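Local coordinates for protein benzoylformate decarboxylase (Mycobacterium smegmatis, PDB 4Q9D) that is a magnesium-binding enzyme of the thiamine pyrophosphate-dependent family, modelled as a four-chain assembly whose subunits each comprise an N-terminal, a central and a C-terminal domain, at residues F193-I197 against D294-I298; L236-M240 against A395-G401; L341-H346 against F386-P390. All blocks are in the same frame, centred on the assembly; numbering follows the deposited sequence.

Contact 1: residues F193-I197 against D294-I298; sequences FAERI and DLLQI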
loop_
_atom_site.group_PDB
_atom_site.type_symbol
_atom_site.label_atom_id
_atom_site.label_comp_id
_atom_site.label_asym_id
_atom_site.label_seq_id
_atom_site.Cartn_x
_atom_site.Cartn_y
_atom_site.Cartn_z
ATOM N N PHE B 193 -12.341 35.458 -9.751
ATOM C CA PHE B 193 -11.102 35.815 -9.056
ATOM C C PHE B 193 -10.640 37.224 -9.470
ATOM O O PHE B 193 -10.175 38.018 -8.644
ATOM C CB PHE B 193 -9.976 34.787 -9.319
ATOM C CG PHE B 193 -10.039 33.523 -8.437
ATOM C CD1 PHE B 193 -11.233 33.098 -7.860
ATOM C CD2 PHE B 193 -8.881 32.770 -8.195
ATOM C CE1 PHE B 193 -11.287 31.934 -7.057
ATOM C CE2 PHE B 193 -8.912 31.592 -7.389
ATOM C CZ PHE B 193 -10.115 31.170 -6.824
ATOM N N ALA B 194 -10.726 37.507 -10.765
ATOM C CA ALA B 194 -10.332 38.809 -11.295
ATOM C C ALA B 194 -11.165 39.920 -10.672
ATOM O O ALA B 194 -10.646 40.983 -10.358
ATOM C CB ALA B 194 -10.473 38.844 -12.814
ATOM N N GLU B 195 -12.457 39.673 -10.498
ATOM C CA GLU B 195 -13.317 40.658 -9.871
ATOM C C GLU B 195 -12.865 40.908 -8.437
ATOM O O GLU B 195 -12.886 42.039 -7.970
ATOM C CB GLU B 195 -14.786 40.217 -9.887
ATOM C CG GLU B 195 -15.528 40.481 -11.192
ATOM C CD GLU B 195 -15.493 41.961 -11.613
ATOM O OE1 GLU B 195 -15.464 42.861 -10.730
ATOM O OE2 GLU B 195 -15.477 42.225 -12.839
ATOM N N ARG B 196 -12.469 39.851 -7.733
ATOM C CA ARG B 196 -12.064 39.998 -6.335
ATOM C C ARG B 196 -10.749 40.801 -6.276
ATOM O O ARG B 196 -10.516 41.593 -5.362
ATOM C CB ARG B 196 -11.877 38.623 -5.688
ATOM C CG ARG B 196 -11.237 38.665 -4.287
ATOM C CD ARG B 196 -12.225 39.256 -3.282
ATOM N NE ARG B 196 -11.664 39.486 -1.957
ATOM C CZ ARG B 196 -10.972 40.572 -1.627
ATOM N NH1 ARG B 196 -10.750 41.515 -2.546
ATOM N NH2 ARG B 196 -10.510 40.715 -0.382
ATOM N N ILE B 197 -9.897 40.574 -7.260
ATOM C CA ILE B 197 -8.621 41.267 -7.364
ATOM C C ILE B 197 -8.873 42.760 -7.655
ATOM O O ILE B 197 -8.221 43.615 -7.079
ATOM C CB ILE B 197 -7.737 40.609 -8.447
ATOM C CG1 ILE B 197 -7.237 39.214 -7.982
ATOM C CG2 ILE B 197 -6.536 41.514 -8.855
ATOM C CD1 ILE B 197 -6.566 38.445 -9.130
ATOM N N ASP B 294 -7.674 38.455 2.844
ATOM C CA ASP B 294 -8.203 37.315 2.082
ATOM C C ASP B 294 -7.112 36.696 1.209
ATOM O O ASP B 294 -6.092 37.345 0.929
ATOM C CB ASP B 294 -9.375 37.732 1.193
ATOM C CG ASP B 294 -10.626 38.112 1.992
ATOM O OD1 ASP B 294 -10.827 37.606 3.117
ATOM O OD2 ASP B 294 -11.419 38.914 1.467
ATOM N N LEU B 295 -7.328 35.454 0.770
ATOM C CA LEU B 295 -6.358 34.762 -0.105
ATOM C C LEU B 295 -7.000 34.015 -1.289
ATOM O O LEU B 295 -8.037 33.372 -1.146
ATOM C CB LEU B 295 -5.461 33.825 0.712
ATOM C CG LEU B 295 -4.274 33.114 0.023
ATOM C CD1 LEU B 295 -3.187 32.812 1.048
ATOM C CD2 LEU B 295 -4.715 31.802 -0.649
ATOM N N LEU B 296 -6.395 34.164 -2.467
ATOM C CA LEU B 296 -6.745 33.394 -3.655
ATOM C C LEU B 296 -5.524 32.553 -4.025
ATOM O O LEU B 296 -4.386 33.031 -3.926
ATOM C CB LEU B 296 -7.062 34.327 -4.842
ATOM C CG LEU B 296 -8.268 35.257 -4.648
ATOM C CD1 LEU B 296 -8.330 36.270 -5.794
ATOM C CD2 LEU B 296 -9.532 34.449 -4.584
ATOM N N GLN B 297 -5.762 31.330 -4.490
ATOM C CA GLN B 297 -4.674 30.421 -4.872
ATOM C C GLN B 297 -4.944 29.857 -6.259
ATOM O O GLN B 297 -6.055 29.432 -6.553
ATOM C CB GLN B 297 -4.538 29.291 -3.857
ATOM C CG GLN B 297 -3.438 28.259 -4.185
ATOM C CD GLN B 297 -3.468 27.049 -3.240
ATOM O OE1 GLN B 297 -4.437 26.839 -2.507
ATOM N NE2 GLN B 297 -2.404 26.255 -3.258
ATOM N N ILE B 298 -3.923 29.860 -7.113
ATOM C CA ILE B 298 -4.051 29.302 -8.454
ATOM C C ILE B 298 -2.892 28.335 -8.620
ATOM O O ILE B 298 -1.756 28.722 -8.443
ATOM C CB ILE B 298 -3.982 30.401 -9.555
ATOM C CG1 ILE B 298 -5.186 31.358 -9.454
ATOM C CG2 ILE B 298 -3.863 29.783 -10.913
ATOM C CD1 ILE B 298 -5.106 32.519 -10.425
#
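Leu296 fills the middle of this helix-on-sheet contact, meeting Phe193 with one methyl and the next turn of the helix with the other. Its CD2 sits directly over the face of the Phe193 ring, 3.7 Å from the centroid and only 3° off the ring normal, a CH-pi contact in which all six ring carbons are about equally near the methyl. The first torsion of Phe193 (chi1 -82°) carries the ring out toward the strand, and chi2 turns its face to Leu296.

The apolar packing continues on both flanks. Leu296 CD1 lies 3.8 Å from Ile197 CG1, one helical turn beyond Phe193, and also rests against the aliphatic CG of Arg196. At the rim of the Phe193 ring, CD2 approaches Ile298 CG1 at 4.2 Å, while CE2 reaches the backbone Gln297 O, in the plane of the ring. Branched aliphatic residues suit these places because they fill the groove between helix and sheet with methyl and methylene groups, and a phenyl ring gives one of them a broad, flat seat.

Charge pairing is confined to the upstream end of the strand segment. Arg196 NH2 donates to Asp294 OD2 over 2.7 Å in a nearly straight salt bridge (165° at the hydrogen). The carboxylate oxygen is met on its anti side, slightly out of the carboxylate plane, and lies near the guanidinium plane; the two planar groups stand almost perpendicular.

Chemically, the contact is divided: helix 187-199 packs on strand 294-299 of the central domain's Rossmann-like parallel sheet through a buried hydrocarbon interior, and an ion pair closes its more exposed margin. The long methylene chain of Arg196 serves both zones, packing on leucine before its charged end reaches the aspartate.

Contact 2: residues L236-M240 against A395-G401; sequences LPDRM and ASFFATG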
loop_
_atom_site.group_PDB
_atom_site.type_symbol
_atom_site.label_atom_id
_atom_site.label_comp_id
_atom_site.label_asym_id
_atom_site.label_seq_id
_atom_site.Cartn_x
_atom_site.Cartn_y
_atom_site.Cartn_z
ATOM N N LEU B 236 12.136 29.125 0.338
ATOM C CA LEU B 236 12.742 27.843 0.014
ATOM C C LEU B 236 12.431 27.404 -1.424
ATOM O O LEU B 236 11.963 26.275 -1.658
ATOM C CB LEU B 236 12.229 26.796 1.015
ATOM C CG LEU B 236 12.503 27.115 2.493
ATOM C CD1 LEU B 236 11.480 26.416 3.395
ATOM C CD2 LEU B 236 13.956 26.718 2.888
ATOM N N PRO B 237 12.668 28.293 -2.391
ATOM C CA PRO B 237 12.273 28.039 -3.776
ATOM C C PRO B 237 13.117 26.941 -4.412
ATOM O O PRO B 237 14.331 26.933 -4.203
ATOM C CB PRO B 237 12.588 29.388 -4.453
ATOM C CG PRO B 237 13.806 29.851 -3.717
ATOM C CD PRO B 237 13.428 29.554 -2.276
ATOM N N ASP B 238 12.494 26.012 -5.144
ATOM C CA ASP B 238 13.258 25.104 -5.996
ATOM C C ASP B 238 13.374 25.693 -7.410
ATOM O O ASP B 238 14.178 25.239 -8.198
ATOM C CB ASP B 238 12.659 23.674 -6.039
ATOM C CG ASP B 238 11.123 23.661 -6.160
ATOM O OD1 ASP B 238 10.451 24.541 -5.572
ATOM O OD2 ASP B 238 10.592 22.736 -6.818
ATOM N N ARG B 239 12.546 26.698 -7.720
ATOM C CA ARG B 239 12.685 27.497 -8.941
ATOM C C ARG B 239 12.381 28.948 -8.601
ATOM O O ARG B 239 11.695 29.225 -7.604
ATOM C CB ARG B 239 11.744 27.023 -10.074
ATOM C CG ARG B 239 11.918 25.538 -10.450
ATOM C CD ARG B 239 13.139 25.299 -11.342
ATOM N NE ARG B 239 12.906 25.940 -12.621
ATOM C CZ ARG B 239 12.569 25.325 -13.747
ATOM N NH1 ARG B 239 12.466 23.988 -13.811
ATOM N NH2 ARG B 239 12.368 26.061 -14.833
ATOM N N MET B 240 12.920 29.868 -9.399
ATOM C CA MET B 240 12.564 31.289 -9.288
ATOM C C MET B 240 11.903 31.763 -10.564
ATOM O O MET B 240 12.407 31.502 -11.652
ATOM C CB MET B 240 13.782 32.116 -8.948
ATOM C CG MET B 240 14.014 32.036 -7.438
ATOM S SD MET B 240 15.335 33.067 -6.926
ATOM C CE MET B 240 15.998 32.271 -5.451
ATOM N N ALA B 395 14.339 30.032 -15.942
ATOM C CA ALA B 395 15.015 28.736 -15.970
ATOM C C ALA B 395 16.499 28.837 -15.630
ATOM O O ALA B 395 17.324 28.190 -16.259
ATOM C CB ALA B 395 14.801 28.038 -17.328
ATOM N N SER B 396 16.843 29.633 -14.612
ATOM C CA SER B 396 18.254 29.872 -14.330
ATOM C C SER B 396 18.585 29.700 -12.870
ATOM O O SER B 396 19.664 30.092 -12.421
ATOM C CB SER B 396 18.673 31.270 -14.810
ATOM O OG SER B 396 18.505 31.365 -16.211
ATOM N N PHE B 397 17.640 29.140 -12.129
ATOM C CA PHE B 397 17.843 28.835 -10.722
ATOM C C PHE B 397 17.180 27.486 -10.448
ATOM O O PHE B 397 16.034 27.262 -10.860
ATOM C CB PHE B 397 17.193 29.865 -9.798
ATOM C CG PHE B 397 17.361 29.528 -8.354
ATOM C CD1 PHE B 397 18.499 29.939 -7.668
ATOM C CD2 PHE B 397 16.423 28.738 -7.695
ATOM C CE1 PHE B 397 18.696 29.580 -6.313
ATOM C CE2 PHE B 397 16.595 28.392 -6.363
ATOM C CZ PHE B 397 17.739 28.824 -5.660
ATOM N N PHE B 398 17.896 26.603 -9.756
ATOM C CA PHE B 398 17.356 25.281 -9.378
ATOM C C PHE B 398 17.823 24.868 -7.985
ATOM O O PHE B 398 18.992 25.043 -7.635
ATOM C CB PHE B 398 17.817 24.205 -10.365
ATOM C CG PHE B 398 17.485 24.515 -11.806
ATOM C CD1 PHE B 398 16.341 23.983 -12.407
ATOM C CD2 PHE B 398 18.327 25.323 -12.566
ATOM C CE1 PHE B 398 16.026 24.259 -13.748
ATOM C CE2 PHE B 398 18.026 25.610 -13.916
ATOM C CZ PHE B 398 16.872 25.075 -14.504
ATOM N N ALA B 399 16.905 24.333 -7.192
ATOM C CA ALA B 399 17.259 23.690 -5.933
ATOM C C ALA B 399 16.346 22.479 -5.709
ATOM O O ALA B 399 15.305 22.335 -6.375
ATOM C CB ALA B 399 17.130 24.664 -4.766
ATOM N N THR B 400 16.749 21.631 -4.766
ATOM C CA THR B 400 16.013 20.413 -4.425
ATOM C C THR B 400 14.512 20.644 -4.321
ATOM O O THR B 400 14.067 21.582 -3.637
ATOM C CB THR B 400 16.511 19.805 -3.113
ATOM O OG1 THR B 400 15.600 18.767 -2.730
ATOM C CG2 THR B 400 16.579 20.885 -1.987
ATOM N N GLY B 401 13.741 19.797 -5.010
ATOM C CA GLY B 401 12.277 19.845 -4.960
ATOM C C GLY B 401 11.742 19.575 -3.563
ATOM O O GLY B 401 10.723 20.135 -3.148
HETATM O O HOH W 1 13.685 23.814 -1.954
HETATM O O HOH W 2 14.061 28.771 -11.800
HETATM O O HOH W 3 14.966 31.369 -13.161
#
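Asp238 O is approached by two neighbouring donors of the other segment, one of them a carbon. Ala399 N gives it the direct backbone hydrogen bond, 3.0 Å long, and Phe398 CA lies 3.4 Å from the same oxygen in a CA-H...O contact. Elsewhere water does the bridging. One molecule donates to both Leu236 O and Thr400 O; another accepts from Arg239 NE and Met240 N and stands 2.7 Å from Phe397 O, tying an arginine side chain into the backbone network.

Phe397 carries the apolar side. The methyl CE of Met240 lies over the ring centre, 3.8 Å from the centroid, with SD above the same face, a Met-aromatic contact. Methionine suits this place because its extended, unbranched chain can lay both groups along the ring. Pro237 O meets the ring edge at CE2 in plane.

Arg239 leads away at first but bends back at chi2 (-79°) and chi3, laying one guanidinium face against Phe398 CE1, with NH1 3.6 Å from that carbon. Its charged end is held by a salt bridge to Asp212 and a hydrogen bond to Gln62, while Asp238 pairs with Arg213 and Arg279; these buried charges are therefore matched.

The loop between strands 231-233 and 249-252 of the central domain thus lies along strand 397-399, an outermost strand of the C-terminal sheet. The opposite edge of that strand pairs with strand 373-377, helices 209-213 and 382-388 pack nearby, and Tyr112 of the second subunit touches Leu236 and Thr400.

Contact 3: residues L341-H346 against F386-P390; sequences LVRQRH and FTWLP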
loop_
_atom_site.group_PDB
_atom_site.type_symbol
_atom_site.label_atom_id
_atom_site.label_comp_id
_atom_site.label_asym_id
_atom_site.label_seq_id
_atom_site.Cartn_x
_atom_site.Cartn_y
_atom_site.Cartn_z
ATOM N N LEU B 341 12.730 46.965 -2.437
ATOM C CA LEU B 341 13.444 45.959 -1.670
ATOM C C LEU B 341 14.907 46.376 -1.569
ATOM O O LEU B 341 15.546 46.628 -2.577
ATOM C CB LEU B 341 13.392 44.612 -2.396
ATOM C CG LEU B 341 14.248 43.540 -1.726
ATOM C CD1 LEU B 341 13.651 43.265 -0.366
ATOM C CD2 LEU B 341 14.294 42.271 -2.575
ATOM N N VAL B 342 15.446 46.416 -0.363
ATOM C CA VAL B 342 16.845 46.802 -0.196
ATOM C C VAL B 342 17.636 45.653 0.411
ATOM O O VAL B 342 17.348 45.216 1.510
ATOM C CB VAL B 342 16.991 48.085 0.692
ATOM C CG1 VAL B 342 18.477 48.376 0.980
ATOM C CG2 VAL B 342 16.284 49.296 0.013
ATOM N N ARG B 343 18.628 45.169 -0.322
ATOM C CA ARG B 343 19.511 44.129 0.188
ATOM C C ARG B 343 20.591 44.736 1.080
ATOM O O ARG B 343 21.295 45.680 0.695
ATOM C CB ARG B 343 20.165 43.366 -0.965
ATOM C CG ARG B 343 19.200 42.508 -1.739
ATOM C CD ARG B 343 19.769 42.091 -3.090
ATOM N NE ARG B 343 18.845 41.201 -3.804
ATOM C CZ ARG B 343 17.821 41.624 -4.541
ATOM N NH1 ARG B 343 17.591 42.926 -4.668
ATOM N NH2 ARG B 343 17.030 40.752 -5.160
ATOM N N GLN B 344 20.719 44.190 2.277
ATOM C CA GLN B 344 21.761 44.637 3.170
ATOM C C GLN B 344 23.101 44.125 2.660
ATOM O O GLN B 344 23.602 43.114 3.140
ATOM C CB GLN B 344 21.472 44.147 4.588
ATOM C CG GLN B 344 20.155 44.691 5.152
ATOM C CD GLN B 344 20.134 46.221 5.246
ATOM O OE1 GLN B 344 21.009 46.821 5.874
ATOM N NE2 GLN B 344 19.137 46.854 4.616
ATOM N N ARG B 345 23.663 44.806 1.659
ATOM C CA ARG B 345 24.983 44.438 1.149
ATOM C C ARG B 345 26.068 45.192 1.919
ATOM O O ARG B 345 25.959 46.396 2.170
ATOM C CB ARG B 345 25.152 44.762 -0.339
ATOM C CG ARG B 345 24.207 44.083 -1.286
ATOM C CD ARG B 345 24.503 44.442 -2.736
ATOM N NE ARG B 345 24.105 43.351 -3.636
ATOM C CZ ARG B 345 23.197 43.431 -4.617
ATOM N NH1 ARG B 345 22.570 44.581 -4.875
ATOM N NH2 ARG B 345 22.922 42.345 -5.355
ATOM N N HIS B 346 27.114 44.471 2.286
ATOM C CA HIS B 346 28.362 45.071 2.700
ATOM C C HIS B 346 29.446 44.087 2.272
ATOM O O HIS B 346 29.235 42.876 2.283
ATOM C CB HIS B 346 28.378 45.303 4.209
ATOM C CG HIS B 346 28.638 44.062 5.005
ATOM N ND1 HIS B 346 29.908 43.662 5.367
ATOM C CD2 HIS B 346 27.791 43.125 5.499
ATOM C CE1 HIS B 346 29.833 42.536 6.059
ATOM N NE2 HIS B 346 28.560 42.191 6.153
ATOM N N PHE B 386 20.731 35.294 -1.843
ATOM C CA PHE B 386 19.736 36.336 -2.035
ATOM C C PHE B 386 20.402 37.721 -2.212
ATOM O O PHE B 386 20.048 38.502 -3.112
ATOM C CB PHE B 386 18.755 36.329 -0.845
ATOM C CG PHE B 386 17.822 37.516 -0.816
ATOM C CD1 PHE B 386 16.741 37.595 -1.693
ATOM C CD2 PHE B 386 18.029 38.559 0.085
ATOM C CE1 PHE B 386 15.885 38.688 -1.672
ATOM C CE2 PHE B 386 17.173 39.659 0.111
ATOM C CZ PHE B 386 16.097 39.720 -0.775
ATOM N N THR B 387 21.380 38.010 -1.361
ATOM C CA THR B 387 22.053 39.312 -1.375
ATOM C C THR B 387 22.848 39.538 -2.638
ATOM O O THR B 387 22.759 40.596 -3.240
ATOM C CB THR B 387 22.997 39.439 -0.193
ATOM O OG1 THR B 387 22.223 39.310 1.001
ATOM C CG2 THR B 387 23.718 40.799 -0.206
ATOM N N TRP B 388 23.596 38.527 -3.065
ATOM C CA TRP B 388 24.564 38.735 -4.139
ATOM C C TRP B 388 24.229 38.112 -5.495
ATOM O O TRP B 388 24.795 38.524 -6.506
ATOM C CB TRP B 388 25.937 38.233 -3.689
ATOM C CG TRP B 388 26.532 39.071 -2.571
ATOM C CD1 TRP B 388 26.707 38.704 -1.261
ATOM C CD2 TRP B 388 27.031 40.413 -2.684
ATOM N NE1 TRP B 388 27.288 39.746 -0.552
ATOM C CE2 TRP B 388 27.493 40.803 -1.405
ATOM C CE3 TRP B 388 27.125 41.328 -3.745
ATOM C CZ2 TRP B 388 28.047 42.068 -1.157
ATOM C CZ3 TRP B 388 27.678 42.587 -3.497
ATOM C CH2 TRP B 388 28.130 42.939 -2.210
ATOM N N LEU B 389 23.350 37.109 -5.544
ATOM C CA LEU B 389 23.097 36.460 -6.837
ATOM C C LEU B 389 21.624 36.452 -7.194
ATOM O O LEU B 389 21.007 35.377 -7.264
ATOM C CB LEU B 389 23.625 35.023 -6.854
ATOM C CG LEU B 389 25.089 34.761 -6.530
ATOM C CD1 LEU B 389 25.389 33.249 -6.694
ATOM C CD2 LEU B 389 26.006 35.570 -7.442
ATOM N N PRO B 390 21.052 37.645 -7.436
ATOM C CA PRO B 390 19.631 37.662 -7.803
ATOM C C PRO B 390 19.429 36.922 -9.116
ATOM O O PRO B 390 20.286 36.964 -10.011
ATOM C CB PRO B 390 19.313 39.151 -7.997
ATOM C CG PRO B 390 20.683 39.820 -8.234
ATOM C CD PRO B 390 21.646 38.999 -7.401
HETATM O O HOH W 4 17.960 38.165 -4.706
HETATM O O HOH W 5 20.255 41.252 1.790
#
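Arg343 meets the C-terminal end of helix 382-388 through its NE, which donates to Phe386 O over 3.0 Å. Phe386 O lies in the guanidinium plane, though the donor is tilted 29° from the carbonyl plane. Water 4 reinforces the link, accepting from Arg343 NH2 and donating to the same Phe386 O. Four residues on stands Pro390, whose nitrogen has no hydrogen to give, so the usual i+4 backbone donor is missing, and arginine and water take its place. Arg343 NH2 has a further partner in Glu244 O. A second water donates to Thr387 OG1, which is also hydrogen-bonded to Leu383 O one turn back in the helix, and takes a weak bond from Gln344 N.

Contacts with aromatic faces form a second group. The Arg343 guanidinium lies over the Phe386 ring in a cation-pi arrangement, CZ 4.9 Å from the centroid and the planes 26° apart. Arg345, extended from CG to NE, sends its CD over the six-membered ring of Trp388 at 4.1 Å from the centroid, a CH-pi contact. Arginine suits both places, since either its flat guanidinium (Arg343) or its methylenes (Arg345) can lie on a ring while its polar end stays beside backbone oxygens; Arg345 NH2 lies 2.7 Å from Thr387 O.

Apolar packing adds to this. Leu341 CD2 touches the edge of the Phe386 ring at CZ, 3.6 Å away, and Arg345 CG passes Thr387 CG2 at 3.5 Å.

The loop 341-346, on the connection from helix 318-328 to helix 357-367, thus runs across the end of helix 382-388. Strand 249-252 contributes Tyr249 against Leu341, Arg343 and Phe386, whereas helix 357-367 packs on Trp388 and fixes its indole through a hydrogen bond to Asn358.

How the contacts relate
Contact 1 is internal to the central domain, whose helix 187-199 it sets on the six-stranded parallel sheet. Contact 2 joins the central and C-terminal domains, and contact 3 lays the linking loop 341-346 on helix 382-388 close by, where Tyr249 of the central sheet also packs. The centres of contacts 2 and 3 are 18 Å apart and their nearest atoms about 6 Å; helix 382-388 is followed in the chain by strand 397-399 of contact 2. Contact 1 is more remote, its centre 25 Å from that of contact 2 and 31 Å from that of contact 3. Along the chain the segments of contacts 1 and 2 alternate, while both segments of contact 3 fall between those of contact 2.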